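PDB 3CSS: 6-phosphogluconolactonase from Leishmania braziliensis, which probably hydrolyses 6-phosphogluconolactone to 6-phosphogluconate, the second step of the oxidative stage of the pentose phosphate pathway. Local coordinates for residues Val39-Ser44 with Val69-Gly74; Asn139-Lys144 with Pro154-Val159. All coordinates share one frame; numbering follows the deposited sequence.

Interaction 1. Residues Val39-Ser44 with Val69-Gly74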
loop_
_atom_site.group_PDB
_atom_site.type_symbol
_atom_site.label_atom_id
_atom_site.label_comp_id
_atom_site.label_asym_id
_atom_site.label_seq_id
_atom_site.Cartn_x
_atom_site.Cartn_y
_atom_site.Cartn_z
ATOM N N VAL A 39 10.070 0.763 -12.739
ATOM C CA VAL A 39 9.728 0.065 -11.497
ATOM C C VAL A 39 8.279 0.437 -11.155
ATOM O O VAL A 39 7.911 1.613 -11.182
ATOM C CB VAL A 39 10.703 0.504 -10.362
ATOM C CG1 VAL A 39 10.196 0.117 -8.972
ATOM C CG2 VAL A 39 12.077 -0.095 -10.623
ATOM N N VAL A 40 7.443 -0.548 -10.847
ATOM C CA VAL A 40 6.070 -0.260 -10.449
ATOM C C VAL A 40 6.049 -0.119 -8.926
ATOM O O VAL A 40 6.405 -1.061 -8.222
ATOM C CB VAL A 40 5.081 -1.376 -10.900
ATOM C CG1 VAL A 40 3.676 -0.977 -10.564
ATOM C CG2 VAL A 40 5.207 -1.642 -12.384
ATOM N N LEU A 41 5.635 1.054 -8.441
ATOM C CA LEU A 41 5.609 1.377 -7.002
ATOM C C LEU A 41 4.168 1.648 -6.584
ATOM O O LEU A 41 3.531 2.529 -7.155
ATOM C CB LEU A 41 6.486 2.613 -6.722
ATOM C CG LEU A 41 6.573 3.167 -5.283
ATOM C CD1 LEU A 41 7.094 2.115 -4.331
ATOM C CD2 LEU A 41 7.427 4.464 -5.227
ATOM N N ALA A 42 3.673 0.912 -5.588
ATOM C CA ALA A 42 2.367 1.184 -5.003
ATOM C C ALA A 42 2.564 2.000 -3.734
ATOM O O ALA A 42 3.197 1.541 -2.753
ATOM C CB ALA A 42 1.622 -0.113 -4.679
ATOM N N LEU A 43 2.012 3.199 -3.757
ATOM C CA LEU A 43 2.120 4.149 -2.672
ATOM C C LEU A 43 1.173 3.822 -1.561
ATOM O O LEU A 43 0.037 3.371 -1.808
ATOM C CB LEU A 43 1.786 5.548 -3.193
ATOM C CG LEU A 43 2.695 6.088 -4.278
ATOM C CD1 LEU A 43 2.155 7.418 -4.741
ATOM C CD2 LEU A 43 4.145 6.172 -3.797
ATOM N N SER A 44 1.644 3.992 -0.321
ATOM C CA SER A 44 0.782 3.936 0.855
ATOM C C SER A 44 0.306 5.323 1.248
ATOM O O SER A 44 0.796 6.339 0.772
ATOM C CB SER A 44 1.498 3.297 2.031
ATOM O OG SER A 44 2.689 4.011 2.263
ATOM N N VAL A 69 9.847 5.273 -12.536
ATOM C CA VAL A 69 8.822 4.685 -11.671
ATOM C C VAL A 69 7.428 4.892 -12.257
ATOM O O VAL A 69 7.094 5.985 -12.728
ATOM C CB VAL A 69 8.842 5.281 -10.232
ATOM C CG1 VAL A 69 7.649 4.723 -9.398
ATOM C CG2 VAL A 69 10.176 5.002 -9.521
ATOM N N GLN A 70 6.636 3.828 -12.240
ATOM C CA GLN A 70 5.204 3.902 -12.501
ATOM C C GLN A 70 4.497 3.812 -11.149
ATOM O O GLN A 70 4.612 2.788 -10.461
ATOM C CB GLN A 70 4.758 2.760 -13.406
ATOM C CG GLN A 70 3.245 2.723 -13.650
ATOM C CD GLN A 70 2.849 1.617 -14.600
ATOM O OE1 GLN A 70 3.184 0.459 -14.381
ATOM N NE2 GLN A 70 2.142 1.974 -15.670
ATOM N N PHE A 71 3.774 4.878 -10.801
ATOM C CA PHE A 71 3.122 5.033 -9.498
ATOM C C PHE A 71 1.652 4.613 -9.565
ATOM O O PHE A 71 0.905 5.009 -10.483
ATOM C CB PHE A 71 3.152 6.490 -9.024
ATOM C CG PHE A 71 4.516 7.022 -8.721
ATOM C CD1 PHE A 71 5.020 6.949 -7.437
ATOM C CD2 PHE A 71 5.280 7.620 -9.711
ATOM C CE1 PHE A 71 6.270 7.450 -7.125
ATOM C CE2 PHE A 71 6.547 8.126 -9.417
ATOM C CZ PHE A 71 7.041 8.040 -8.115
ATOM N N ILE A 72 1.239 3.853 -8.565
ATOM C CA ILE A 72 -0.158 3.538 -8.318
ATOM C C ILE A 72 -0.445 3.752 -6.840
ATOM O O ILE A 72 0.463 3.726 -6.012
ATOM C CB ILE A 72 -0.540 2.093 -8.746
ATOM C CG1 ILE A 72 -0.009 1.029 -7.765
ATOM C CG2 ILE A 72 -0.027 1.794 -10.207
ATOM C CD1 ILE A 72 -0.498 -0.408 -8.103
ATOM N N LEU A 73 -1.712 3.985 -6.521
ATOM C CA LEU A 73 -2.127 4.055 -5.123
ATOM C C LEU A 73 -2.519 2.642 -4.682
ATOM O O LEU A 73 -3.396 1.996 -5.263
ATOM C CB LEU A 73 -3.309 5.010 -4.940
ATOM C CG LEU A 73 -3.064 6.498 -5.187
ATOM C CD1 LEU A 73 -4.416 7.217 -5.206
ATOM C CD2 LEU A 73 -2.146 7.094 -4.134
ATOM N N GLY A 74 -1.844 2.138 -3.657
ATOM C CA GLY A 74 -2.186 0.827 -3.102
ATOM C C GLY A 74 -3.538 0.737 -2.389
ATOM O O GLY A 74 -4.123 -0.333 -2.310
#
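The carbonyl oxygen of I72 receives the N-H of L43 at 2.8 Å, with an N-H...O angle of 172°, and the CA-H of A42 also points at it. Four more backbone bonds, from Q70 N to V39 O, L41 N to Q70 O, I72 N to L41 O and G74 N to L43 O, give the alternating pattern of parallel strands in register, V39 beside V69 through L43 beside L73. The axes of the short strand segments approach to 4.6 Å and are turned 29° against each other.

On the face carrying V69, L41, F71 and L43, the F71 ring is the central element. CG1 of V69 sits over the ring centre, 3.5 Å above its plane, and also meets L41 CB at 3.6 Å. At the rim, L43 CD2 lies in the ring plane, 3.8 Å from F71 CD1. L41 lies alongside F71 and brings CD2 to 3.7 Å from F71 CE1. Helix 87-96 packs on this face through L95 and L96.

The other face holds V40, A42, Q70 and I72. CG1 of I72 stands between backbone N and carbonyl carbon (chi1 75°) and touches A42 CB at 3.7 Å. Q70 extends beside V40, setting OE1 3.5 Å from V40 CG2, while its NE2 is hydrogen-bonded to C140 O. I72 also packs on Y133 and L137 of helix 123-140. The peptide groups facing each other are thus met by regular bonding, whereas V40 and A42 bond toward D157, I158 and L160; the side-chain contact is almost wholly apolar, as suits two inner strands packed by helices on both faces.

Interaction 2. Residues Asn139-Lys144 with Pro154-Val159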
loop_
_atom_site.group_PDB
_atom_site.type_symbol
_atom_site.label_atom_id
_atom_site.label_comp_id
_atom_site.label_asym_id
_atom_site.label_seq_id
_atom_site.Cartn_x
_atom_site.Cartn_y
_atom_site.Cartn_z
ATOM N N ASN A 139 -4.701 -3.177 -17.602
ATOM C CA ASN A 139 -4.366 -2.612 -18.922
ATOM C C ASN A 139 -3.004 -1.909 -18.963
ATOM O O ASN A 139 -2.371 -1.854 -20.013
ATOM C CB ASN A 139 -5.437 -1.594 -19.327
ATOM C CG ASN A 139 -6.700 -2.239 -19.885
ATOM O OD1 ASN A 139 -6.740 -3.435 -20.210
ATOM N ND2 ASN A 139 -7.735 -1.416 -20.061
ATOM N N CYS A 140 -2.559 -1.364 -17.830
ATOM C CA CYS A 140 -1.395 -0.455 -17.804
ATOM C C CYS A 140 -0.147 -1.001 -17.122
ATOM O O CYS A 140 0.936 -0.450 -17.325
ATOM C CB CYS A 140 -1.762 0.854 -17.105
ATOM S SG CYS A 140 -3.084 1.750 -17.922
ATOM N N LEU A 141 -0.313 -2.019 -16.261
ATOM C CA LEU A 141 0.807 -2.645 -15.570
ATOM C C LEU A 141 1.233 -3.991 -16.196
ATOM O O LEU A 141 0.462 -4.621 -16.935
ATOM C CB LEU A 141 0.465 -2.863 -14.085
ATOM C CG LEU A 141 0.699 -1.707 -13.115
ATOM C CD1 LEU A 141 -0.010 -0.424 -13.581
ATOM C CD2 LEU A 141 0.257 -2.141 -11.707
ATOM N N PRO A 142 2.478 -4.421 -15.913
ATOM C CA PRO A 142 2.882 -5.781 -16.232
ATOM C C PRO A 142 2.045 -6.756 -15.416
ATOM O O PRO A 142 1.923 -6.599 -14.199
ATOM C CB PRO A 142 4.353 -5.849 -15.777
ATOM C CG PRO A 142 4.705 -4.525 -15.303
ATOM C CD PRO A 142 3.464 -3.758 -15.046
ATOM N N CYS A 143 1.469 -7.747 -16.097
ATOM C CA CYS A 143 0.602 -8.730 -15.452
ATOM C C CYS A 143 1.062 -10.135 -15.770
ATOM O O CYS A 143 1.727 -10.374 -16.807
ATOM C CB CYS A 143 -0.858 -8.541 -15.900
ATOM S SG CYS A 143 -1.574 -6.957 -15.434
ATOM N N LYS A 144 0.683 -11.059 -14.903
ATOM C CA LYS A 144 0.869 -12.475 -15.143
ATOM C C LYS A 144 -0.402 -13.248 -14.805
ATOM O O LYS A 144 -1.207 -12.818 -13.996
ATOM C CB LYS A 144 2.080 -12.975 -14.364
ATOM C CG LYS A 144 3.387 -12.524 -15.016
ATOM C CD LYS A 144 4.547 -13.439 -14.670
ATOM C CE LYS A 144 5.421 -13.715 -15.875
ATOM N NZ LYS A 144 6.473 -14.702 -15.532
ATOM N N PRO A 154 -1.635 -7.863 -11.662
ATOM C CA PRO A 154 -0.514 -6.971 -11.908
ATOM C C PRO A 154 0.631 -7.338 -10.971
ATOM O O PRO A 154 0.397 -7.703 -9.819
ATOM C CB PRO A 154 -1.080 -5.577 -11.616
ATOM C CG PRO A 154 -2.203 -5.784 -10.695
ATOM C CD PRO A 154 -2.764 -7.165 -11.015
ATOM N N VAL A 155 1.848 -7.316 -11.505
ATOM C CA VAL A 155 3.050 -7.631 -10.740
ATOM C C VAL A 155 3.693 -6.321 -10.343
ATOM O O VAL A 155 4.234 -5.586 -11.177
ATOM C CB VAL A 155 4.024 -8.525 -11.528
ATOM C CG1 VAL A 155 5.273 -8.797 -10.705
ATOM C CG2 VAL A 155 3.322 -9.826 -11.930
ATOM N N VAL A 156 3.576 -5.999 -9.061
ATOM C CA VAL A 156 4.124 -4.755 -8.533
ATOM C C VAL A 156 5.550 -4.999 -8.040
ATOM O O VAL A 156 5.804 -5.970 -7.335
ATOM C CB VAL A 156 3.216 -4.203 -7.416
ATOM C CG1 VAL A 156 3.816 -2.948 -6.813
ATOM C CG2 VAL A 156 1.817 -3.965 -7.963
ATOM N N ASP A 157 6.482 -4.113 -8.377
ATOM C CA ASP A 157 7.872 -4.255 -7.902
ATOM C C ASP A 157 8.031 -3.953 -6.403
ATOM O O ASP A 157 8.666 -4.717 -5.657
ATOM C CB ASP A 157 8.830 -3.376 -8.713
ATOM C CG ASP A 157 8.959 -3.842 -10.145
ATOM O OD1 ASP A 157 9.645 -4.865 -10.356
ATOM O OD2 ASP A 157 8.335 -3.226 -11.029
ATOM N N ILE A 158 7.441 -2.851 -5.968
ATOM C CA ILE A 158 7.494 -2.439 -4.568
ATOM C C ILE A 158 6.127 -1.965 -4.114
ATOM O O ILE A 158 5.576 -1.023 -4.686
ATOM C CB ILE A 158 8.504 -1.282 -4.331
ATOM C CG1 ILE A 158 9.904 -1.701 -4.766
ATOM C CG2 ILE A 158 8.454 -0.813 -2.838
ATOM C CD1 ILE A 158 10.898 -0.571 -4.772
ATOM N N VAL A 159 5.594 -2.634 -3.092
ATOM C CA VAL A 159 4.383 -2.198 -2.397
ATOM C C VAL A 159 4.782 -1.589 -1.060
ATOM O O VAL A 159 5.328 -2.276 -0.190
ATOM C CB VAL A 159 3.343 -3.345 -2.181
ATOM C CG1 VAL A 159 2.104 -2.802 -1.430
ATOM C CG2 VAL A 159 2.952 -4.023 -3.515
#
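L141 and P154 meet obliquely: the leucine points its side chain's first bond toward 154-159 and lays CD2 3.7 Å from P154 CB, with its own CB at 4.0 Å from the same carbon. CD2 also makes a looser contact with V156 CG2 at 4.4 Å. One carbon of the proline ring, CB, therefore takes both of the leucine's contacts with P154.

C143 faces P154 as a non-hydrogen-bonded antiparallel pair, the CA atoms 4.1 Å apart. Its SG is anti to the carbonyl carbon (chi1 -63°) and approaches P154 CA at 3.7 Å, so the sulfur packs against the backbone end of the proline. Farther along, K144 crosses V155 obliquely: its CG lies 4.1 Å from V155 CG2, while the rest of the lysine chain, bent at chi3, turns off from the contact.

A single cross-segment hydrogen bond accompanies this packing. V155 N reaches P142 O at 2.8 Å with a nearly straight N-H...O angle of 174°, and the CA-H of P154 points to the same oxygen. Beyond the pair, K144 is backbone-bonded to V153, and L141 also packs on V40, Q70 and I72.

These features mark a small two-stranded antiparallel hairpin, 143-145 with 152-154, inserted between the end of helix 123-140 and the central strand 158-162 of the α/β fold.

Overall arrangement
Interactions 1 and 2 follow one another along the chain, yet their centres lie about 9 Å apart and they touch directly. Strand 158-162 lies next to strand 39-43 in the main sheet, on the side away from 69-77; A42 N to I158 O, at 2.9 Å, is a probable hydrogen bond joining them. Just before that strand, D157 OD2 accepts the N-H of V40, 2.8 Å from V40 N, also probably a hydrogen bond, so a carboxylate meets a strand N-H just before the backbone pairing begins. L141 CD1 packs 3.4 Å from Q70 OE1, linking the helix-to-hairpin turn with the sheet face. Interaction 1 thus belongs to the sheet interior, interaction 2 to the more peripheral connection feeding it.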